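Side-chain contacts in sugar-phosphate aldolase (Thermotoga maritima, PDB 1PVT), which belongs to the class II aldolase and adducin family and adopts its AraD-like alpha/beta fold, a central mixed beta-sheet packed between helices: residues 122-127 with 204-209; 142-147 with 160-165; 148-153 with 217-222; 156-161 with 210-215. One frame throughout, in Å; residues are numbered along the deposited sequence.

In the fold
Three of the four contacts follow one another along helix 203-224: contact 1 at its start, contact 4 in the middle and contact 3 near its end. Centres are about 11 Å apart from contact 1 to contact 4 and about 9 Å from contact 4 to contact 3. Contact 1 sets the helix on strand 122-126, inside the mixed sheet. The chain beyond that strand then meets the helix in reverse order, 148-153 at the far end and 156-161 at the middle. Contact 2, about 10 Å from contact 4 and 11 Å from contact 3 between centres, ties helix 144-147 to edge strand 163-165 and the residue just before it. The helix thus spans from the sheet to the outlying 142-161 region.

Contact 1: 122-127 with 204-209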
loop_
_atom_site.group_PDB
_atom_site.type_symbol
_atom_site.label_atom_id
_atom_site.label_comp_id
_atom_site.label_asym_id
_atom_site.label_seq_id
_atom_site.Cartn_x
_atom_site.Cartn_y
_atom_site.Cartn_z
ATOM N N ALA A 122 -1.518 7.669 3.423
ATOM C CA ALA A 122 -2.000 6.290 3.235
ATOM C C ALA A 122 -1.286 5.391 2.215
ATOM O O ALA A 122 -0.864 5.844 1.155
ATOM C CB ALA A 122 -3.491 6.322 2.914
ATOM N N ILE A 123 -1.177 4.104 2.553
ATOM C CA ILE A 123 -0.546 3.090 1.691
ATOM C C ILE A 123 -1.378 1.799 1.539
ATOM O O ILE A 123 -1.703 1.124 2.524
ATOM C CB ILE A 123 0.820 2.649 2.221
ATOM C CG1 ILE A 123 1.767 3.838 2.284
ATOM C CG2 ILE A 123 1.392 1.568 1.306
ATOM C CD1 ILE A 123 3.104 3.483 2.863
ATOM N N VAL A 124 -1.695 1.449 0.297
ATOM C CA VAL A 124 -2.479 0.256 0.020
ATOM C C VAL A 124 -1.641 -0.659 -0.847
ATOM O O VAL A 124 -1.195 -0.247 -1.916
ATOM C CB VAL A 124 -3.785 0.599 -0.761
ATOM C CG1 VAL A 124 -4.492 -0.664 -1.164
ATOM C CG2 VAL A 124 -4.712 1.436 0.079
ATOM N N HIS A 125 -1.413 -1.887 -0.385
ATOM C CA HIS A 125 -0.649 -2.872 -1.153
ATOM C C HIS A 125 -1.523 -4.101 -1.453
ATOM O O HIS A 125 -2.028 -4.760 -0.533
ATOM C CB HIS A 125 0.601 -3.323 -0.393
ATOM C CG HIS A 125 1.280 -4.508 -1.012
ATOM N ND1 HIS A 125 1.419 -5.713 -0.357
ATOM C CD2 HIS A 125 1.817 -4.685 -2.242
ATOM C CE1 HIS A 125 2.013 -6.581 -1.157
ATOM N NE2 HIS A 125 2.265 -5.982 -2.308
ATOM N N THR A 126 -1.691 -4.415 -2.736
ATOM C CA THR A 126 -2.520 -5.547 -3.123
ATOM C C THR A 126 -2.002 -6.165 -4.423
ATOM O O THR A 126 -1.060 -5.651 -5.021
ATOM C CB THR A 126 -3.999 -5.090 -3.262
ATOM O OG1 THR A 126 -4.866 -6.232 -3.233
ATOM C CG2 THR A 126 -4.204 -4.308 -4.549
ATOM N N HIS A 127 -2.608 -7.274 -4.846
ATOM C CA HIS A 127 -2.191 -7.976 -6.061
ATOM C C HIS A 127 -3.274 -8.025 -7.123
ATOM O O HIS A 127 -3.949 -9.035 -7.291
ATOM C CB HIS A 127 -1.776 -9.410 -5.725
ATOM C CG HIS A 127 -0.722 -9.487 -4.673
ATOM N ND1 HIS A 127 -1.021 -9.582 -3.332
ATOM C CD2 HIS A 127 0.626 -9.379 -4.754
ATOM C CE1 HIS A 127 0.099 -9.523 -2.630
ATOM N NE2 HIS A 127 1.113 -9.399 -3.469
ATOM N N ALA A 204 -8.729 6.074 0.900
ATOM C CA ALA A 204 -9.655 6.099 -0.232
ATOM C C ALA A 204 -8.976 6.540 -1.526
ATOM O O ALA A 204 -9.299 6.037 -2.602
ATOM C CB ALA A 204 -10.834 7.022 0.071
ATOM N N GLU A 205 -8.048 7.488 -1.426
ATOM C CA GLU A 205 -7.340 7.973 -2.607
ATOM C C GLU A 205 -6.343 6.917 -3.094
ATOM O O GLU A 205 -6.169 6.730 -4.301
ATOM C CB GLU A 205 -6.615 9.287 -2.301
ATOM C CG GLU A 205 -5.744 9.790 -3.456
ATOM C CD GLU A 205 -5.088 11.139 -3.177
ATOM O OE1 GLU A 205 -5.776 12.179 -3.294
ATOM O OE2 GLU A 205 -3.882 11.160 -2.836
ATOM N N ALA A 206 -5.686 6.233 -2.156
ATOM C CA ALA A 206 -4.744 5.186 -2.519
ATOM C C ALA A 206 -5.541 4.129 -3.280
ATOM O O ALA A 206 -5.160 3.733 -4.378
ATOM C CB ALA A 206 -4.119 4.585 -1.276
ATOM N N TYR A 207 -6.656 3.685 -2.702
ATOM C CA TYR A 207 -7.503 2.687 -3.348
ATOM C C TYR A 207 -7.891 3.122 -4.756
ATOM O O TYR A 207 -7.915 2.314 -5.683
ATOM C CB TYR A 207 -8.781 2.455 -2.551
ATOM C CG TYR A 207 -9.709 1.468 -3.224
ATOM C CD1 TYR A 207 -9.419 0.114 -3.242
ATOM C CD2 TYR A 207 -10.845 1.894 -3.891
ATOM C CE1 TYR A 207 -10.229 -0.782 -3.907
ATOM C CE2 TYR A 207 -11.658 0.999 -4.560
ATOM C CZ TYR A 207 -11.340 -0.333 -4.561
ATOM O OH TYR A 207 -12.129 -1.224 -5.234
ATOM N N ASP A 208 -8.217 4.397 -4.909
ATOM C CA ASP A 208 -8.595 4.933 -6.210
ATOM C C ASP A 208 -7.506 4.746 -7.266
ATOM O O ASP A 208 -7.800 4.567 -8.446
ATOM C CB ASP A 208 -8.921 6.421 -6.089
ATOM C CG ASP A 208 -10.380 6.669 -5.813
ATOM O OD1 ASP A 208 -11.007 5.801 -5.175
ATOM O OD2 ASP A 208 -10.893 7.731 -6.224
ATOM N N ARG A 209 -6.249 4.800 -6.855
ATOM C CA ARG A 209 -5.171 4.634 -7.815
ATOM C C ARG A 209 -4.976 3.165 -8.182
ATOM O O ARG A 209 -4.549 2.853 -9.287
ATOM C CB ARG A 209 -3.884 5.230 -7.264
ATOM C CG ARG A 209 -3.970 6.716 -6.937
ATOM C CD ARG A 209 -2.595 7.190 -6.494
ATOM N NE ARG A 209 -2.606 8.257 -5.496
ATOM C CZ ARG A 209 -2.614 9.550 -5.779
ATOM N NH1 ARG A 209 -2.618 9.955 -7.040
ATOM N NH2 ARG A 209 -2.588 10.431 -4.794
#
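V124 and A206 meet methyl to methyl, with V124 CG2 3.5 Å from A206 CB. The beta-carbons themselves are close, V124 CB lying 4.0 Å from A206 CB, because both side chains leave the backbone toward the opposite segment. With V124 CG1 anti to the backbone N (chi1 174°), the other branch, CG2, is the one presented to the helix; it also comes within 4.1 Å of the backbone N of Y207. At the edge of this small patch the carbonyl O of A122 lies 4.3 Å from A206 CB, a loose van der Waals approach. The short alanine side chain permits a close fit between the backbones, with V124 CA only 6.0 Å from A206 CA. This is helix-on-sheet packing in an alpha/beta fold: the axes of strand 122-126 and helix segment 204-209 come within 7.4 Å, at an angle of 37° between their directions. On the strand, alternation turns I123 the other way, onto helix 103-115, so that helices cover both faces of the sheet here. Further out, Y207 points along the flank of the contact and packs its ring against V13, W16 and L17 of helix 2-19. Two residues on, the guanidinium group of R209 forms a salt bridge with D187 while its NE donates to the carbonyl of F199, joining the helix to the neighbouring strand 196-200.

Contact 2: 142-147 with 160-165; sequences ELLPKM and QGISVV
The first torsions of L144 and I162 bring the two side chains together. In L144 chi1 is -91°, well past the staggered value, which swings the forked end of the side chain across to the other segment; in I162 CG1 sits between the backbone N and the carbonyl carbon (chi1 45°), and the extended second torsion (chi2 179°) then carries CD1 outward to the leucine. The two branches of L144 divide the work. CD2 reaches I162 CD1 at 3.6 Å, whereas CD1 reaches V164 CG2 at 3.7 Å, the valine using the branch that stands beside its own backbone N. In both pairs the side chains approach at a slant, with methyl groups meeting at their ends. I162 and V164 point to the leucine because they are two residues apart on an extended chain; S163 between them turns away, and its OG makes a weak hydrogen bond to the carbonyl of K182. The contact thereby sets the first turn of helix 144-147 against edge strand 163-165 and the residue just before it; the strand pairs in parallel with strand 188-191. I162 also touches A188 and L190 of that strand, and L143 and M147 (a selenomethionine) pack on helix 203-224. Three aliphatic residues, all partly exposed, make up the whole junction, so it rests on dispersion and the hydrophobic effect, without the directional demands of polar partners.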
loop_
_atom_site.group_PDB
_atom_site.type_symbol
_atom_site.label_atom_id
_atom_site.label_comp_id
_atom_site.label_asym_id
_atom_site.label_seq_id
_atom_site.Cartn_x
_atom_site.Cartn_y
_atom_site.Cartn_z
ATOM N N GLU A 142 8.368 -2.352 -21.629
ATOM C CA GLU A 142 7.991 -1.579 -22.805
ATOM C C GLU A 142 6.492 -1.352 -23.024
ATOM O O GLU A 142 6.093 -0.819 -24.061
ATOM C CB GLU A 142 8.594 -2.231 -24.053
ATOM C CG GLU A 142 10.121 -2.266 -24.072
ATOM C CD GLU A 142 10.744 -0.870 -24.056
ATOM O OE1 GLU A 142 10.396 -0.041 -24.936
ATOM O OE2 GLU A 142 11.584 -0.601 -23.165
ATOM N N LEU A 143 5.663 -1.740 -22.062
ATOM C CA LEU A 143 4.217 -1.571 -22.195
ATOM C C LEU A 143 3.716 -0.513 -21.238
ATOM O O LEU A 143 2.805 0.251 -21.556
ATOM C CB LEU A 143 3.519 -2.885 -21.895
ATOM C CG LEU A 143 3.916 -4.020 -22.824
ATOM C CD1 LEU A 143 3.604 -5.347 -22.172
ATOM C CD2 LEU A 143 3.181 -3.866 -24.136
ATOM N N LEU A 144 4.318 -0.494 -20.054
ATOM C CA LEU A 144 3.974 0.465 -19.019
ATOM C C LEU A 144 3.728 1.844 -19.587
ATOM O O LEU A 144 2.794 2.527 -19.193
ATOM C CB LEU A 144 5.099 0.557 -18.000
ATOM C CG LEU A 144 5.003 -0.384 -16.817
ATOM C CD1 LEU A 144 6.172 -0.158 -15.890
ATOM C CD2 LEU A 144 3.712 -0.113 -16.091
ATOM N N PRO A 145 4.580 2.280 -20.520
ATOM C CA PRO A 145 4.431 3.604 -21.127
ATOM C C PRO A 145 3.096 3.795 -21.832
ATOM O O PRO A 145 2.330 4.707 -21.509
ATOM C CB PRO A 145 5.604 3.667 -22.097
ATOM C CG PRO A 145 6.644 2.798 -21.421
ATOM C CD PRO A 145 5.819 1.626 -20.983
ATOM N N LYS A 146 2.821 2.943 -22.812
ATOM C CA LYS A 146 1.567 3.055 -23.532
ATOM C C LYS A 146 0.434 2.786 -22.550
ATOM O O LYS A 146 -0.635 3.379 -22.656
ATOM C CB LYS A 146 1.534 2.076 -24.721
ATOM C CG LYS A 146 2.443 2.475 -25.915
ATOM C CD LYS A 146 1.891 3.645 -26.761
ATOM C CE LYS A 146 2.007 5.015 -26.058
ATOM N NZ LYS A 146 1.354 6.143 -26.796
HETATM N N MSE A 147 0.678 1.910 -21.579
HETATM C CA MSE A 147 -0.345 1.610 -20.589
HETATM C C MSE A 147 -0.618 2.862 -19.783
HETATM O O MSE A 147 -1.738 3.109 -19.352
HETATM C CB MSE A 147 0.107 0.514 -19.629
HETATM C CG MSE A 147 -0.979 0.146 -18.628
HETATM SE SE MSE A 147 -0.379 -0.705 -16.989
HETATM C CE MSE A 147 -0.435 -2.545 -17.536
ATOM N N GLN A 160 3.382 12.113 -12.846
ATOM C CA GLN A 160 4.763 11.695 -13.080
ATOM C C GLN A 160 4.826 10.276 -13.662
ATOM O O GLN A 160 5.732 9.950 -14.445
ATOM C CB GLN A 160 5.577 11.752 -11.780
ATOM C CG GLN A 160 6.250 13.103 -11.495
ATOM C CD GLN A 160 5.260 14.233 -11.213
ATOM O OE1 GLN A 160 4.556 14.705 -12.117
ATOM N NE2 GLN A 160 5.203 14.671 -9.951
ATOM N N GLY A 161 3.859 9.440 -13.288
ATOM C CA GLY A 161 3.847 8.074 -13.776
ATOM C C GLY A 161 4.228 7.132 -12.656
ATOM O O GLY A 161 4.152 7.503 -11.484
ATOM N N ILE A 162 4.660 5.926 -13.009
ATOM C CA ILE A 162 5.023 4.921 -12.011
ATOM C C ILE A 162 6.397 4.304 -12.211
ATOM O O ILE A 162 7.008 4.449 -13.268
ATOM C CB ILE A 162 4.003 3.763 -12.004
ATOM C CG1 ILE A 162 3.693 3.350 -13.444
ATOM C CG2 ILE A 162 2.744 4.180 -11.280
ATOM C CD1 ILE A 162 2.717 2.213 -13.561
ATOM N N SER A 163 6.862 3.591 -11.191
ATOM C CA SER A 163 8.159 2.938 -11.249
ATOM C C SER A 163 8.070 1.515 -10.712
ATOM O O SER A 163 7.276 1.225 -9.816
ATOM C CB SER A 163 9.170 3.734 -10.435
ATOM O OG SER A 163 8.707 3.892 -9.107
ATOM N N VAL A 164 8.887 0.629 -11.269
ATOM C CA VAL A 164 8.903 -0.760 -10.843
ATOM C C VAL A 164 10.013 -0.919 -9.825
ATOM O O VAL A 164 10.943 -0.125 -9.799
ATOM C CB VAL A 164 9.177 -1.700 -12.022
ATOM C CG1 VAL A 164 9.112 -3.136 -11.560
ATOM C CG2 VAL A 164 8.176 -1.452 -13.126
ATOM N N VAL A 165 9.917 -1.945 -8.991
ATOM C CA VAL A 165 10.922 -2.190 -7.964
ATOM C C VAL A 165 11.320 -3.666 -7.896
ATOM O O VAL A 165 10.478 -4.528 -7.638
ATOM C CB VAL A 165 10.402 -1.756 -6.576
ATOM C CG1 VAL A 165 11.392 -2.165 -5.492
ATOM C CG2 VAL A 165 10.179 -0.255 -6.553
#

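Contact 3: 148-153 with 217-222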
loop_
_atom_site.group_PDB
_atom_site.type_symbol
_atom_site.label_atom_id
_atom_site.label_comp_id
_atom_site.label_asym_id
_atom_site.label_seq_id
_atom_site.Cartn_x
_atom_site.Cartn_y
_atom_site.Cartn_z
HETATM N N MSE A 148 0.423 3.655 -19.589
HETATM C CA MSE A 148 0.314 4.874 -18.812
HETATM C C MSE A 148 -0.462 5.990 -19.479
HETATM O O MSE A 148 -0.576 7.080 -18.926
HETATM C CB MSE A 148 1.704 5.372 -18.421
HETATM C CG MSE A 148 2.366 4.530 -17.348
HETATM SE SE MSE A 148 1.178 4.289 -15.830
HETATM C CE MSE A 148 0.481 2.543 -16.280
ATOM N N LYS A 149 -0.997 5.732 -20.664
ATOM C CA LYS A 149 -1.770 6.756 -21.345
ATOM C C LYS A 149 -2.884 6.119 -22.149
ATOM O O LYS A 149 -3.260 6.615 -23.210
ATOM C CB LYS A 149 -0.871 7.601 -22.255
ATOM C CG LYS A 149 -1.438 9.004 -22.545
ATOM C CD LYS A 149 -0.365 10.001 -23.033
ATOM C CE LYS A 149 -0.900 11.442 -23.067
ATOM N NZ LYS A 149 0.121 12.452 -23.470
ATOM N N ILE A 150 -3.412 5.015 -21.632
ATOM C CA ILE A 150 -4.494 4.311 -22.302
ATOM C C ILE A 150 -5.776 5.105 -22.172
ATOM O O ILE A 150 -6.690 4.972 -22.985
ATOM C CB ILE A 150 -4.714 2.936 -21.706
ATOM C CG1 ILE A 150 -3.445 2.108 -21.872
ATOM C CG2 ILE A 150 -5.869 2.253 -22.407
ATOM C CD1 ILE A 150 -3.536 0.735 -21.260
ATOM N N HIS A 151 -5.847 5.917 -21.128
ATOM C CA HIS A 151 -6.994 6.778 -20.912
ATOM C C HIS A 151 -6.589 7.837 -19.919
ATOM O O HIS A 151 -5.884 7.566 -18.945
ATOM C CB HIS A 151 -8.216 6.003 -20.401
ATOM C CG HIS A 151 -7.985 5.264 -19.123
ATOM N ND1 HIS A 151 -9.002 4.987 -18.235
ATOM C CD2 HIS A 151 -6.866 4.717 -18.595
ATOM C CE1 HIS A 151 -8.520 4.302 -17.214
ATOM N NE2 HIS A 151 -7.226 4.124 -17.408
ATOM N N PRO A 152 -7.016 9.075 -20.171
ATOM C CA PRO A 152 -6.708 10.216 -19.310
ATOM C C PRO A 152 -6.609 9.829 -17.840
ATOM O O PRO A 152 -5.591 10.062 -17.202
ATOM C CB PRO A 152 -7.856 11.170 -19.603
ATOM C CG PRO A 152 -8.054 10.955 -21.083
ATOM C CD PRO A 152 -7.991 9.444 -21.214
ATOM N N GLU A 153 -7.665 9.224 -17.318
ATOM C CA GLU A 153 -7.705 8.794 -15.927
ATOM C C GLU A 153 -6.352 8.501 -15.273
ATOM O O GLU A 153 -6.138 8.854 -14.116
ATOM C CB GLU A 153 -8.604 7.560 -15.802
ATOM C CG GLU A 153 -10.085 7.874 -15.604
ATOM C CD GLU A 153 -10.499 7.816 -14.137
ATOM O OE1 GLU A 153 -10.693 6.688 -13.617
ATOM O OE2 GLU A 153 -10.618 8.894 -13.502
ATOM N N ALA A 217 -4.473 -1.532 -16.917
ATOM C CA ALA A 217 -3.826 -2.794 -17.213
ATOM C C ALA A 217 -4.812 -3.654 -17.957
ATOM O O ALA A 217 -4.488 -4.253 -18.979
ATOM C CB ALA A 217 -3.416 -3.480 -15.940
ATOM N N GLU A 218 -6.032 -3.701 -17.441
ATOM C CA GLU A 218 -7.071 -4.513 -18.041
ATOM C C GLU A 218 -7.377 -4.107 -19.473
ATOM O O GLU A 218 -7.564 -4.966 -20.341
ATOM C CB GLU A 218 -8.334 -4.444 -17.202
ATOM C CG GLU A 218 -9.355 -5.464 -17.623
ATOM C CD GLU A 218 -10.349 -5.748 -16.531
ATOM O OE1 GLU A 218 -10.241 -5.103 -15.456
ATOM O OE2 GLU A 218 -11.228 -6.616 -16.745
ATOM N N ILE A 219 -7.432 -2.803 -19.722
ATOM C CA ILE A 219 -7.694 -2.303 -21.066
ATOM C C ILE A 219 -6.534 -2.680 -21.987
ATOM O O ILE A 219 -6.740 -3.114 -23.115
ATOM C CB ILE A 219 -7.844 -0.769 -21.073
ATOM C CG1 ILE A 219 -9.037 -0.354 -20.221
ATOM C CG2 ILE A 219 -8.053 -0.271 -22.488
ATOM C CD1 ILE A 219 -9.230 1.148 -20.130
ATOM N N LEU A 220 -5.307 -2.512 -21.502
ATOM C CA LEU A 220 -4.129 -2.845 -22.292
ATOM C C LEU A 220 -4.218 -4.294 -22.720
ATOM O O LEU A 220 -4.137 -4.621 -23.906
ATOM C CB LEU A 220 -2.861 -2.658 -21.465
ATOM C CG LEU A 220 -1.567 -2.997 -22.200
ATOM C CD1 LEU A 220 -1.295 -1.929 -23.236
ATOM C CD2 LEU A 220 -0.418 -3.071 -21.230
ATOM N N LEU A 221 -4.400 -5.160 -21.733
ATOM C CA LEU A 221 -4.486 -6.583 -21.979
ATOM C C LEU A 221 -5.567 -7.000 -22.949
ATOM O O LEU A 221 -5.369 -7.918 -23.729
ATOM C CB LEU A 221 -4.649 -7.327 -20.663
ATOM C CG LEU A 221 -3.397 -8.137 -20.328
ATOM C CD1 LEU A 221 -2.158 -7.252 -20.347
ATOM C CD2 LEU A 221 -3.573 -8.774 -18.969
ATOM N N ARG A 222 -6.712 -6.347 -22.922
ATOM C CA ARG A 222 -7.744 -6.747 -23.854
ATOM C C ARG A 222 -7.378 -6.289 -25.251
ATOM O O ARG A 222 -7.660 -6.975 -26.231
ATOM C CB ARG A 222 -9.086 -6.147 -23.477
ATOM C CG ARG A 222 -10.233 -6.744 -24.259
ATOM C CD ARG A 222 -10.493 -8.168 -23.796
ATOM N NE ARG A 222 -11.524 -8.827 -24.589
ATOM C CZ ARG A 222 -12.057 -10.002 -24.276
ATOM N NH1 ARG A 222 -11.654 -10.638 -23.183
ATOM N NH2 ARG A 222 -12.986 -10.544 -25.057
#
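I150 packs into the surface of helix 217-222 with both of its branches. The longer one makes the tight part of the contact: I150 CD1 rests 3.5 Å from L220 CB, where the two side chains cross at about a right angle, and 3.7 Å from the backbone N of L220. This is the inner part, for L220 is buried and leans on against L143. The shorter branch meets I219, its CG2 lying 3.8 Å from I219 CB; the methyl-to-methyl distance of 3.3 Å between I150 CG2 and I219 CG2 is probably shorter in the model than in reality. The two isoleucines share one conformation, CG1 beside the backbone N (chi1 -61° in I150), which leaves CG2 anti to it, and they pass each other in opposite directions. The outer part is looser and partly exposed. There I219 turns CD1 over the imidazole of H151, 4.3 Å from the ring centroid and 7° off the normal, a CH-pi contact made almost at the centre of the face. The opposite face of that ring takes CB of E153, offset toward the rim, so the imidazole is sandwiched between two aliphatic groups. In the fold, the contact seats the turn before helix 152-157 against the late part of helix 203-224. Since the partners are aliphatic carbon and a ring face, the union depends on shape and dispersion, and the imidazole nitrogens take no polar partner from helix 217-222.

Contact 4: 156-161 with 210-215; sequences IFFPQG and VEILEK
The rings of F157 and F158 each receive an aliphatic group from helix 210-215 on one face. Over F157 stands CD1 of I212, centred on the ring and 6° off its normal, a CH-pi contact; the modelled separation is too tight to be exact. The face of F158 takes CD2 of L213, which lies 4.1 Å from the centroid and 25° off the normal, shifted toward the rim. L213 CG comes in at the far end of the same ring, 3.6 Å from F158 CZ. At the edge, near the ring plane, CG2 of I212 lies 4.1 Å from F158 CE1.

I212 therefore serves both phenylalanines, one with each branch: CG1 stands beside the backbone N (chi1 -68°) and leads CD1 to F157, while CG2, anti to that N, falls to F158. The two flat side chains address neighbouring positions of the long helix; F157 ends helix 152-157, and F158 is the first residue beyond it to leave helical geometry. The preceding turn of the helix that carries I212 extends the cover, with D208 packing on the F157 ring and R209 on that of F158.

Beyond the rings, F158 and L213 both touch A188, so the F158 ring, just past the end of helix 152-157, reaches both helix 203-224 and A188 of strand 188-191. V210 points the other way, onto P128. Elsewhere on the long helix E211 forms a salt bridge with K20, and E214 is hydrogen-bonded to the N130 side chain and, weakly, to the backbone N of L131, both in helix 129-134.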
loop_
_atom_site.group_PDB
_atom_site.type_symbol
_atom_site.label_atom_id
_atom_site.label_comp_id
_atom_site.label_asym_id
_atom_site.label_seq_id
_atom_site.Cartn_x
_atom_site.Cartn_y
_atom_site.Cartn_z
ATOM N N ILE A 156 -3.797 11.879 -14.897
ATOM C CA ILE A 156 -4.256 12.694 -13.779
ATOM C C ILE A 156 -3.762 12.164 -12.439
ATOM O O ILE A 156 -3.111 12.876 -11.684
ATOM C CB ILE A 156 -5.803 12.735 -13.724
ATOM C CG1 ILE A 156 -6.358 13.369 -15.002
ATOM C CG2 ILE A 156 -6.262 13.489 -12.480
ATOM C CD1 ILE A 156 -7.868 13.273 -15.128
ATOM N N PHE A 157 -4.085 10.915 -12.136
ATOM C CA PHE A 157 -3.669 10.340 -10.870
ATOM C C PHE A 157 -2.170 10.049 -10.833
ATOM O O PHE A 157 -1.583 9.893 -9.757
ATOM C CB PHE A 157 -4.465 9.065 -10.585
ATOM C CG PHE A 157 -5.927 9.304 -10.304
ATOM C CD1 PHE A 157 -6.774 9.790 -11.297
ATOM C CD2 PHE A 157 -6.463 9.018 -9.047
ATOM C CE1 PHE A 157 -8.140 9.984 -11.046
ATOM C CE2 PHE A 157 -7.828 9.209 -8.786
ATOM C CZ PHE A 157 -8.667 9.692 -9.787
ATOM N N PHE A 158 -1.546 9.974 -12.004
ATOM C CA PHE A 158 -0.112 9.714 -12.066
ATOM C C PHE A 158 0.520 10.655 -13.046
ATOM O O PHE A 158 0.911 10.258 -14.146
ATOM C CB PHE A 158 0.159 8.284 -12.491
ATOM C CG PHE A 158 -0.648 7.299 -11.745
ATOM C CD1 PHE A 158 -1.916 6.952 -12.188
ATOM C CD2 PHE A 158 -0.181 6.768 -10.557
ATOM C CE1 PHE A 158 -2.709 6.090 -11.453
ATOM C CE2 PHE A 158 -0.963 5.907 -9.815
ATOM C CZ PHE A 158 -2.233 5.566 -10.262
ATOM N N PRO A 159 0.606 11.933 -12.666
ATOM C CA PRO A 159 1.200 12.966 -13.509
ATOM C C PRO A 159 2.638 12.573 -13.847
ATOM O O PRO A 159 3.065 12.674 -14.997
ATOM C CB PRO A 159 1.114 14.209 -12.629
ATOM C CG PRO A 159 -0.129 13.958 -11.836
ATOM C CD PRO A 159 0.059 12.519 -11.431
ATOM N N GLN A 160 3.382 12.113 -12.846
ATOM C CA GLN A 160 4.763 11.695 -13.080
ATOM C C GLN A 160 4.826 10.276 -13.662
ATOM O O GLN A 160 5.732 9.950 -14.445
ATOM C CB GLN A 160 5.577 11.752 -11.780
ATOM C CG GLN A 160 6.250 13.103 -11.495
ATOM C CD GLN A 160 5.260 14.233 -11.213
ATOM O OE1 GLN A 160 4.556 14.705 -12.117
ATOM N NE2 GLN A 160 5.203 14.671 -9.951
ATOM N N GLY A 161 3.859 9.440 -13.288
ATOM C CA GLY A 161 3.847 8.074 -13.776
ATOM C C GLY A 161 4.228 7.132 -12.656
ATOM O O GLY A 161 4.152 7.503 -11.484
ATOM N N VAL A 210 -5.279 2.262 -7.256
ATOM C CA VAL A 210 -5.166 0.843 -7.544
ATOM C C VAL A 210 -6.175 0.568 -8.644
ATOM O O VAL A 210 -5.819 0.100 -9.722
ATOM C CB VAL A 210 -5.528 -0.002 -6.336
ATOM C CG1 VAL A 210 -5.591 -1.452 -6.732
ATOM C CG2 VAL A 210 -4.506 0.195 -5.257
ATOM N N GLU A 211 -7.441 0.876 -8.367
ATOM C CA GLU A 211 -8.519 0.680 -9.334
ATOM C C GLU A 211 -8.094 1.139 -10.714
ATOM O O GLU A 211 -8.067 0.358 -11.665
ATOM C CB GLU A 211 -9.750 1.471 -8.923
ATOM C CG GLU A 211 -10.749 0.687 -8.152
ATOM C CD GLU A 211 -12.060 1.424 -8.044
ATOM O OE1 GLU A 211 -13.065 0.796 -7.646
ATOM O OE2 GLU A 211 -12.086 2.638 -8.353
ATOM N N ILE A 212 -7.756 2.419 -10.814
ATOM C CA ILE A 212 -7.332 3.009 -12.078
ATOM C C ILE A 212 -6.173 2.250 -12.724
ATOM O O ILE A 212 -6.251 1.900 -13.898
ATOM C CB ILE A 212 -6.997 4.516 -11.888
ATOM C CG1 ILE A 212 -8.296 5.265 -11.570
ATOM C CG2 ILE A 212 -6.367 5.098 -13.141
ATOM C CD1 ILE A 212 -8.113 6.699 -11.193
ATOM N N LEU A 213 -5.108 1.979 -11.980
ATOM C CA LEU A 213 -4.007 1.227 -12.559
ATOM C C LEU A 213 -4.528 -0.082 -13.125
ATOM O O LEU A 213 -4.188 -0.474 -14.242
ATOM C CB LEU A 213 -2.939 0.933 -11.515
ATOM C CG LEU A 213 -1.959 2.078 -11.268
ATOM C CD1 LEU A 213 -0.793 1.558 -10.438
ATOM C CD2 LEU A 213 -1.444 2.631 -12.602
ATOM N N GLU A 214 -5.363 -0.759 -12.348
ATOM C CA GLU A 214 -5.935 -2.026 -12.780
ATOM C C GLU A 214 -6.687 -1.866 -14.092
ATOM O O GLU A 214 -6.480 -2.619 -15.044
ATOM C CB GLU A 214 -6.917 -2.547 -11.737
ATOM C CG GLU A 214 -6.615 -3.932 -11.199
ATOM C CD GLU A 214 -6.244 -4.925 -12.274
ATOM O OE1 GLU A 214 -5.131 -4.808 -12.831
ATOM O OE2 GLU A 214 -7.063 -5.824 -12.559
ATOM N N LYS A 215 -7.573 -0.879 -14.127
ATOM C CA LYS A 215 -8.375 -0.640 -15.308
ATOM C C LYS A 215 -7.484 -0.477 -16.514
ATOM O O LYS A 215 -7.723 -1.095 -17.545
ATOM C CB LYS A 215 -9.248 0.595 -15.117
ATOM C CG LYS A 215 -10.487 0.558 -15.967
ATOM C CD LYS A 215 -11.602 1.393 -15.358
ATOM C CE LYS A 215 -12.936 1.228 -16.113
ATOM N NZ LYS A 215 -14.105 1.831 -15.372
#